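Inorganic pyrophosphatase (Anaplasma phagocytophilum, PDB 3LD3) probably catalyses the magnesium-dependent hydrolysis of inorganic pyrophosphate to two phosphate ions, working as a homohexamer. Local coordinates at residues Y73-P81 against V91-V101; V109-M117 against A181-S189. All blocks are in the same frame, centred on the assembly; numbering follows the deposited sequence.

Contact 1: residues Y73-P81 against V91-V101; sequences YPCNYGFIP and VDVLVLARFPV
Two antiparallel strands of the pyrophosphatase barrel, 76-79 and 92-95, pair here beside the predicted active site. G78 and V93 form a hydrogen-bonded pair, V93 N reaching G78 O at 2.8 Å and G78 N returning to V93 O. V95 N gives N76 O a short bond of 2.7 Å, and I80 N bonds to V91 O. The N76 amide spans strand and loop: V95 O takes a weak bond from N76 N and a second, from N76 ND2, at 3.0 Å, while OD1 takes V101 N from above its carbonyl plane and also Q45 N, so three bonds fix the amide's rotation. On the Y77 and L94 side, Y77 CG stands anti to the backbone N (chi1 -177°), which carries the ring across to the partner strand, where it meets D92 obliquely; Y77 OH lies 3.2 Å from D92 CG, ring and carboxylate planes 39° apart. K126 NZ hydrogen-bonds Y77 OH and forms a salt bridge with D92 OD2, beside D124. On the V93 side, I80 CG1 packs on V93 CG2 at 3.6 Å. A predicted substrate tyrosine and metal aspartate sharing one strand pair is consistent with a family I pyrophosphatase active site.

Contact 2: residues V109-M117 against A181-S189; sequences VRPVGVLMM and ASAKELIRS
A183 puts its methyl against the backbone of strand 109-117, its CB 3.4 Å from G113 O, while V114 CB lies 3.9 Å from the same A183 CB. The small alanine brings the helix close: the axes approach to 6.3 Å and run almost at right angles, 83° between their directions. V114 holds CG1 between its backbone N and carbonyl carbon (chi1 53°), which lays that methyl against the helix backbone, 3.8 Å from A183 N, and turns CG2 to L186 CD1. L186 CD1 also meets M116 CE at 4.4 Å, a looser touch at the margin where the curled methionine chain bends back to the helix. On the other side of A183, I187 reaches P111 at an oblique angle, its CD1 3.6 Å from P111 CG. The aliphatic part of K184 passes P111 as well, with CG 4.3 Å from P111 CB, before NZ goes on to a salt bridge with E35.

In the next shell, V112 and G113 both face L128 of strand 122-131 in a classic beta bulge, a break in the regular alternation just before V114, which points to the helix as P111 does. V114 also bonds through its backbone to Q178 and packs on A125, fixing it between two neighbouring strands. The helix start is held by S182 N bonded to D179 OD1, and I187 is backed by P34, V37 and I80. The side chains that meet do so through aliphatic carbons and the M116 methyl, some methyls lying against the backbone of G113 and A183, with the polar end of K184 directed to E35, so cohesion between strand and helix rests on van der Waals contact and the hydrophobic effect.

In the fold
From the N terminus, strand 37-41 is laid down first and later pairs with both 76-79 and 106-119. Contact 1 then closes a short excursion, the nine residues between its segments containing neither helix nor strand. After the loop that follows strand 92-95 the chain enters strand 106-119, where contact 2 opens; it closes only after strand 122-131, helix 150-162 and strand 172-179, when helix 180-195 returns. The two contacts are therefore in series, neither nested nor crossed. Their centres lie about 14 Å apart, both involve strands of the same sheet, and they meet through V95 with V109, I80 with I187 and V91 with L186, joining the strand pair to the C-terminal helix.

Contact 1: residues Y73-P81 against V91-V101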
loop_
_atom_site.group_PDB
_atom_site.type_symbol
_atom_site.label_atom_id
_atom_site.label_comp_id
_atom_site.label_asym_id
_atom_site.label_seq_id
_atom_site.Cartn_x
_atom_site.Cartn_y
_atom_site.Cartn_z
ATOM N N TYR A 73 10.781 -8.013 -8.430
ATOM C CA TYR A 73 10.309 -9.019 -9.399
ATOM C C TYR A 73 9.249 -8.420 -10.328
ATOM O O TYR A 73 8.232 -7.921 -9.867
ATOM C CB TYR A 73 9.789 -10.250 -8.657
ATOM C CG TYR A 73 10.917 -11.151 -8.197
ATOM C CD1 TYR A 73 11.292 -12.261 -8.969
ATOM C CD2 TYR A 73 11.626 -10.878 -7.033
ATOM C CE1 TYR A 73 12.349 -13.091 -8.566
ATOM C CE2 TYR A 73 12.696 -11.686 -6.619
ATOM C CZ TYR A 73 13.040 -12.794 -7.412
ATOM O OH TYR A 73 14.075 -13.581 -6.979
ATOM N N PRO A 74 9.475 -8.481 -11.655
ATOM C CA PRO A 74 8.543 -7.814 -12.581
ATOM C C PRO A 74 7.231 -8.562 -12.864
ATOM O O PRO A 74 6.329 -8.038 -13.552
ATOM C CB PRO A 74 9.383 -7.654 -13.838
ATOM C CG PRO A 74 10.348 -8.771 -13.822
ATOM C CD PRO A 74 10.707 -8.903 -12.336
ATOM N N CYS A 75 7.140 -9.789 -12.366
ATOM C CA CYS A 75 5.927 -10.605 -12.425
ATOM C C CYS A 75 5.841 -11.265 -11.054
ATOM O O CYS A 75 6.809 -11.262 -10.295
ATOM C CB CYS A 75 6.013 -11.707 -13.490
ATOM S SG CYS A 75 6.395 -11.173 -15.119
ATOM N N ASN A 76 4.692 -11.856 -10.753
ATOM C CA ASN A 76 4.626 -12.804 -9.678
ATOM C C ASN A 76 5.607 -13.926 -9.984
ATOM O O ASN A 76 5.846 -14.265 -11.159
ATOM C CB ASN A 76 3.206 -13.355 -9.552
ATOM C CG ASN A 76 2.208 -12.270 -9.354
ATOM O OD1 ASN A 76 2.154 -11.660 -8.281
ATOM N ND2 ASN A 76 1.441 -11.962 -10.389
ATOM N N TYR A 77 6.241 -14.445 -8.954
ATOM C CA TYR A 77 7.253 -15.473 -9.110
ATOM C C TYR A 77 7.032 -16.653 -8.184
ATOM O O TYR A 77 6.829 -16.504 -6.986
ATOM C CB TYR A 77 8.617 -14.856 -8.859
ATOM C CG TYR A 77 9.801 -15.758 -9.047
ATOM C CD1 TYR A 77 10.269 -16.040 -10.320
ATOM C CD2 TYR A 77 10.479 -16.288 -7.958
ATOM C CE1 TYR A 77 11.391 -16.831 -10.501
ATOM C CE2 TYR A 77 11.589 -17.102 -8.128
ATOM C CZ TYR A 77 12.046 -17.354 -9.413
ATOM O OH TYR A 77 13.147 -18.164 -9.601
ATOM N N GLY A 78 7.098 -17.849 -8.744
ATOM C CA GLY A 78 6.994 -19.037 -7.944
ATOM C C GLY A 78 7.424 -20.262 -8.697
ATOM O O GLY A 78 8.255 -20.171 -9.619
ATOM N N PHE A 79 6.902 -21.396 -8.280
ATOM C CA PHE A 79 7.318 -22.691 -8.821
ATOM C C PHE A 79 6.182 -23.672 -9.101
ATOM O O PHE A 79 5.099 -23.600 -8.507
ATOM C CB PHE A 79 8.343 -23.350 -7.881
ATOM C CG PHE A 79 7.737 -23.865 -6.606
ATOM C CD1 PHE A 79 7.350 -25.184 -6.474
ATOM C CD2 PHE A 79 7.526 -23.000 -5.529
ATOM C CE1 PHE A 79 6.777 -25.651 -5.303
ATOM C CE2 PHE A 79 6.927 -23.467 -4.355
ATOM C CZ PHE A 79 6.559 -24.780 -4.233
ATOM N N ILE A 80 6.432 -24.591 -10.030
ATOM C CA ILE A 80 5.484 -25.662 -10.323
ATOM C C ILE A 80 5.743 -26.829 -9.380
ATOM O O ILE A 80 6.838 -27.433 -9.391
ATOM C CB ILE A 80 5.591 -26.165 -11.797
ATOM C CG1 ILE A 80 5.519 -25.011 -12.803
ATOM C CG2 ILE A 80 4.497 -27.178 -12.055
ATOM C CD1 ILE A 80 5.799 -25.436 -14.263
ATOM N N PRO A 81 4.766 -27.161 -8.529
ATOM C CA PRO A 81 4.950 -28.332 -7.668
ATOM C C PRO A 81 5.184 -29.634 -8.431
ATOM O O PRO A 81 4.660 -29.811 -9.530
ATOM C CB PRO A 81 3.615 -28.421 -6.902
ATOM C CG PRO A 81 3.056 -27.071 -6.932
ATOM C CD PRO A 81 3.457 -26.509 -8.290
ATOM N N VAL A 91 10.588 -26.244 -11.427
ATOM C CA VAL A 91 10.589 -25.241 -12.473
ATOM C C VAL A 91 10.082 -23.911 -11.922
ATOM O O VAL A 91 9.050 -23.872 -11.247
ATOM C CB VAL A 91 9.638 -25.649 -13.617
ATOM C CG1 VAL A 91 9.543 -24.534 -14.687
ATOM C CG2 VAL A 91 10.081 -27.007 -14.256
ATOM N N ASP A 92 10.850 -22.852 -12.167
ATOM C CA ASP A 92 10.497 -21.504 -11.751
ATOM C C ASP A 92 9.669 -20.836 -12.836
ATOM O O ASP A 92 9.967 -20.959 -14.036
ATOM C CB ASP A 92 11.756 -20.695 -11.506
ATOM C CG ASP A 92 12.570 -21.239 -10.342
ATOM O OD1 ASP A 92 11.958 -21.667 -9.336
ATOM O OD2 ASP A 92 13.816 -21.248 -10.464
ATOM N N VAL A 93 8.630 -20.116 -12.410
ATOM C CA VAL A 93 7.725 -19.438 -13.306
ATOM C C VAL A 93 7.493 -17.989 -12.878
ATOM O O VAL A 93 7.170 -17.709 -11.704
ATOM C CB VAL A 93 6.353 -20.168 -13.373
ATOM C CG1 VAL A 93 5.440 -19.562 -14.483
ATOM C CG2 VAL A 93 6.555 -21.674 -13.614
ATOM N N LEU A 94 7.574 -17.103 -13.864
ATOM C CA LEU A 94 7.128 -15.732 -13.788
ATOM C C LEU A 94 5.685 -15.676 -14.293
ATOM O O LEU A 94 5.388 -15.994 -15.449
ATOM C CB LEU A 94 8.003 -14.833 -14.666
ATOM C CG LEU A 94 9.467 -14.691 -14.190
ATOM C CD1 LEU A 94 10.437 -14.469 -15.408
ATOM C CD2 LEU A 94 9.565 -13.611 -13.180
ATOM N N VAL A 95 4.774 -15.281 -13.416
ATOM C CA VAL A 95 3.344 -15.196 -13.776
ATOM C C VAL A 95 2.920 -13.726 -13.883
ATOM O O VAL A 95 2.812 -13.014 -12.890
ATOM C CB VAL A 95 2.453 -15.940 -12.734
ATOM C CG1 VAL A 95 0.983 -15.853 -13.155
ATOM C CG2 VAL A 95 2.877 -17.355 -12.571
ATOM N N LEU A 96 2.726 -13.252 -15.103
ATOM C CA LEU A 96 2.245 -11.913 -15.340
ATOM C C LEU A 96 0.771 -11.897 -15.027
ATOM O O LEU A 96 0.059 -12.785 -15.464
ATOM C CB LEU A 96 2.492 -11.509 -16.807
ATOM C CG LEU A 96 1.960 -10.128 -17.205
ATOM C CD1 LEU A 96 2.567 -8.971 -16.410
ATOM C CD2 LEU A 96 2.181 -9.992 -18.739
ATOM N N ALA A 97 0.305 -10.931 -14.244
ATOM C CA ALA A 97 -1.126 -10.773 -13.921
ATOM C C ALA A 97 -1.489 -9.314 -13.741
ATOM O O ALA A 97 -0.606 -8.455 -13.660
ATOM C CB ALA A 97 -1.514 -11.580 -12.660
ATOM N N ARG A 98 -2.785 -9.012 -13.677
ATOM C CA ARG A 98 -3.240 -7.630 -13.579
ATOM C C ARG A 98 -2.993 -7.046 -12.197
ATOM O O ARG A 98 -2.868 -5.826 -12.043
ATOM C CB ARG A 98 -4.719 -7.496 -13.966
ATOM C CG ARG A 98 -4.993 -7.704 -15.432
ATOM C CD ARG A 98 -6.417 -7.286 -15.824
ATOM N NE ARG A 98 -7.462 -8.088 -15.170
ATOM C CZ ARG A 98 -8.385 -7.611 -14.328
ATOM N NH1 ARG A 98 -8.397 -6.327 -13.969
ATOM N NH2 ARG A 98 -9.282 -8.434 -13.842
ATOM N N PHE A 99 -2.928 -7.923 -11.190
ATOM C CA PHE A 99 -2.672 -7.530 -9.808
ATOM C C PHE A 99 -1.727 -8.518 -9.174
ATOM O O PHE A 99 -1.606 -9.607 -9.650
ATOM C CB PHE A 99 -3.975 -7.475 -9.012
ATOM C CG PHE A 99 -4.911 -6.454 -9.517
ATOM C CD1 PHE A 99 -4.675 -5.112 -9.264
ATOM C CD2 PHE A 99 -5.992 -6.811 -10.303
ATOM C CE1 PHE A 99 -5.518 -4.138 -9.771
ATOM C CE2 PHE A 99 -6.859 -5.825 -10.792
ATOM C CZ PHE A 99 -6.592 -4.492 -10.540
ATOM N N PRO A 100 -1.050 -8.138 -8.080
ATOM C CA PRO A 100 -0.166 -9.055 -7.365
ATOM C C PRO A 100 -0.948 -10.181 -6.739
ATOM O O PRO A 100 -2.083 -9.964 -6.290
ATOM C CB PRO A 100 0.455 -8.175 -6.290
ATOM C CG PRO A 100 0.289 -6.827 -6.790
ATOM C CD PRO A 100 -0.983 -6.792 -7.510
ATOM N N VAL A 101 -0.333 -11.350 -6.670
ATOM C CA VAL A 101 -0.885 -12.506 -6.009
ATOM C C VAL A 101 -0.024 -12.773 -4.770
ATOM O O VAL A 101 1.223 -12.796 -4.847
ATOM C CB VAL A 101 -0.848 -13.726 -6.944
ATOM C CG1 VAL A 101 -1.327 -14.999 -6.235
ATOM C CG2 VAL A 101 -1.666 -13.474 -8.264
#

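Contact 2: residues V109-M117 against A181-S189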
loop_
_atom_site.group_PDB
_atom_site.type_symbol
_atom_site.label_atom_id
_atom_site.label_comp_id
_atom_site.label_asym_id
_atom_site.label_seq_id
_atom_site.Cartn_x
_atom_site.Cartn_y
_atom_site.Cartn_z
ATOM N N VAL A 109 -1.987 -21.437 -14.568
ATOM C CA VAL A 109 -1.417 -20.574 -15.585
ATOM C C VAL A 109 -1.107 -21.333 -16.879
ATOM O O VAL A 109 -1.010 -22.554 -16.892
ATOM C CB VAL A 109 -0.109 -19.897 -15.086
ATOM C CG1 VAL A 109 -0.371 -19.199 -13.680
ATOM C CG2 VAL A 109 1.042 -20.940 -14.949
ATOM N N ARG A 110 -0.982 -20.553 -17.942
ATOM C CA ARG A 110 -0.639 -21.056 -19.262
ATOM C C ARG A 110 0.757 -20.557 -19.595
ATOM O O ARG A 110 0.946 -19.349 -19.663
ATOM C CB ARG A 110 -1.533 -20.434 -20.327
ATOM C CG ARG A 110 -2.912 -20.860 -20.398
ATOM C CD ARG A 110 -3.450 -20.412 -21.771
ATOM N NE ARG A 110 -3.753 -18.973 -21.874
ATOM C CZ ARG A 110 -3.113 -18.110 -22.668
ATOM N NH1 ARG A 110 -2.067 -18.466 -23.347
ATOM N NH2 ARG A 110 -3.522 -16.864 -22.745
ATOM N N PRO A 111 1.734 -21.462 -19.793
ATOM C CA PRO A 111 3.072 -21.020 -20.240
ATOM C C PRO A 111 3.037 -20.363 -21.610
ATOM O O PRO A 111 2.366 -20.880 -22.542
ATOM C CB PRO A 111 3.878 -22.321 -20.311
ATOM C CG PRO A 111 3.126 -23.277 -19.476
ATOM C CD PRO A 111 1.688 -22.917 -19.608
ATOM N N VAL A 112 3.756 -19.262 -21.754
ATOM C CA VAL A 112 3.830 -18.558 -23.041
ATOM C C VAL A 112 5.255 -18.444 -23.596
ATOM O O VAL A 112 5.436 -18.037 -24.756
ATOM C CB VAL A 112 3.147 -17.157 -23.034
ATOM C CG1 VAL A 112 1.654 -17.295 -22.669
ATOM C CG2 VAL A 112 3.892 -16.115 -22.131
ATOM N N GLY A 113 6.248 -18.817 -22.807
ATOM C CA GLY A 113 7.625 -18.752 -23.265
ATOM C C GLY A 113 8.564 -19.111 -22.147
ATOM O O GLY A 113 8.155 -19.422 -21.014
ATOM N N VAL A 114 9.837 -19.091 -22.458
ATOM C CA VAL A 114 10.846 -19.379 -21.463
ATOM C C VAL A 114 12.108 -18.599 -21.774
ATOM O O VAL A 114 12.505 -18.512 -22.941
ATOM C CB VAL A 114 11.086 -20.887 -21.352
ATOM C CG1 VAL A 114 11.382 -21.521 -22.720
ATOM C CG2 VAL A 114 12.139 -21.180 -20.320
ATOM N N LEU A 115 12.696 -18.011 -20.735
ATOM C CA LEU A 115 13.940 -17.290 -20.884
ATOM C C LEU A 115 15.032 -18.227 -20.427
ATOM O O LEU A 115 15.087 -18.623 -19.255
ATOM C CB LEU A 115 13.947 -16.005 -20.055
ATOM C CG LEU A 115 15.164 -15.110 -20.173
ATOM C CD1 LEU A 115 15.424 -14.686 -21.635
ATOM C CD2 LEU A 115 14.989 -13.875 -19.220
ATOM N N MET A 116 15.917 -18.599 -21.350
ATOM C CA MET A 116 17.042 -19.445 -20.985
ATOM C C MET A 116 18.134 -18.633 -20.296
ATOM O O MET A 116 18.446 -17.507 -20.682
ATOM C CB MET A 116 17.630 -20.151 -22.222
ATOM C CG MET A 116 16.631 -20.883 -23.081
ATOM S SD MET A 116 15.513 -22.006 -22.211
ATOM C CE MET A 116 16.608 -23.260 -21.522
ATOM N N MET A 117 18.729 -19.220 -19.276
ATOM C CA MET A 117 19.825 -18.602 -18.589
ATOM C C MET A 117 20.580 -19.652 -17.817
ATOM O O MET A 117 20.012 -20.689 -17.437
ATOM C CB MET A 117 19.330 -17.493 -17.642
ATOM C CG MET A 117 18.557 -17.975 -16.464
ATOM S SD MET A 117 17.801 -16.566 -15.583
ATOM C CE MET A 117 16.745 -15.895 -16.851
ATOM N N ALA A 181 5.743 -23.429 -27.036
ATOM C CA ALA A 181 6.016 -24.833 -27.288
ATOM C C ALA A 181 7.259 -25.353 -26.572
ATOM O O ALA A 181 7.244 -26.456 -25.993
ATOM C CB ALA A 181 6.145 -25.077 -28.844
ATOM N N SER A 182 8.334 -24.567 -26.632
ATOM C CA SER A 182 9.589 -24.909 -25.961
ATOM C C SER A 182 9.411 -24.931 -24.452
ATOM O O SER A 182 9.886 -25.840 -23.792
ATOM C CB SER A 182 10.691 -23.918 -26.322
ATOM O OG SER A 182 10.999 -23.978 -27.695
ATOM N N ALA A 183 8.733 -23.916 -23.915
ATOM C CA ALA A 183 8.435 -23.866 -22.465
ATOM C C ALA A 183 7.630 -25.096 -22.029
ATOM O O ALA A 183 7.941 -25.734 -21.015
ATOM C CB ALA A 183 7.695 -22.582 -22.132
ATOM N N LYS A 184 6.624 -25.473 -22.822
ATOM C CA LYS A 184 5.861 -26.662 -22.494
ATOM C C LYS A 184 6.719 -27.941 -22.507
ATOM O O LYS A 184 6.528 -28.813 -21.668
ATOM C CB LYS A 184 4.587 -26.773 -23.379
ATOM C CG LYS A 184 3.626 -25.618 -23.098
ATOM C CD LYS A 184 2.269 -25.669 -23.812
ATOM C CE LYS A 184 2.348 -25.227 -25.185
ATOM N NZ LYS A 184 1.047 -25.246 -25.987
ATOM N N GLU A 185 7.664 -28.074 -23.449
ATOM C CA GLU A 185 8.490 -29.274 -23.497
ATOM C C GLU A 185 9.455 -29.314 -22.303
ATOM O O GLU A 185 9.710 -30.384 -21.745
ATOM C CB GLU A 185 9.212 -29.388 -24.849
ATOM C CG GLU A 185 10.029 -30.652 -25.022
ATOM C CD GLU A 185 9.211 -31.913 -25.192
ATOM O OE1 GLU A 185 7.974 -31.841 -25.421
ATOM O OE2 GLU A 185 9.833 -32.998 -25.117
ATOM N N LEU A 186 9.960 -28.154 -21.903
ATOM C CA LEU A 186 10.794 -28.055 -20.687
ATOM C C LEU A 186 10.036 -28.562 -19.446
ATOM O O LEU A 186 10.573 -29.321 -18.611
ATOM C CB LEU A 186 11.247 -26.614 -20.492
ATOM C CG LEU A 186 12.157 -26.267 -19.301
ATOM C CD1 LEU A 186 13.166 -25.168 -19.655
ATOM C CD2 LEU A 186 11.315 -25.866 -18.093
ATOM N N ILE A 187 8.800 -28.104 -19.315
ATOM C CA ILE A 187 7.906 -28.528 -18.225
ATOM C C ILE A 187 7.637 -30.036 -18.281
ATOM O O ILE A 187 7.741 -30.738 -17.273
ATOM C CB ILE A 187 6.607 -27.688 -18.230
ATOM C CG1 ILE A 187 6.924 -26.209 -17.921
ATOM C CG2 ILE A 187 5.576 -28.257 -17.231
ATOM C CD1 ILE A 187 5.797 -25.282 -18.242
ATOM N N ARG A 188 7.336 -30.552 -19.472
ATOM C CA ARG A 188 7.138 -31.989 -19.661
ATOM C C ARG A 188 8.328 -32.779 -19.109
ATOM O O ARG A 188 8.142 -33.736 -18.355
ATOM C CB ARG A 188 6.940 -32.312 -21.157
ATOM C CG ARG A 188 7.428 -33.687 -21.563
ATOM C CD ARG A 188 7.398 -33.870 -23.066
ATOM N NE ARG A 188 7.805 -35.210 -23.439
ATOM C CZ ARG A 188 6.983 -36.249 -23.427
ATOM N NH1 ARG A 188 5.722 -36.079 -23.024
ATOM N NH2 ARG A 188 7.424 -37.449 -23.782
ATOM N N SER A 189 9.530 -32.389 -19.524
ATOM C CA SER A 189 10.783 -33.008 -19.066
ATOM C C SER A 189 10.933 -32.995 -17.554
ATOM O O SER A 189 11.341 -33.993 -16.966
ATOM C CB SER A 189 11.994 -32.329 -19.676
ATOM O OG SER A 189 12.064 -32.686 -21.034
#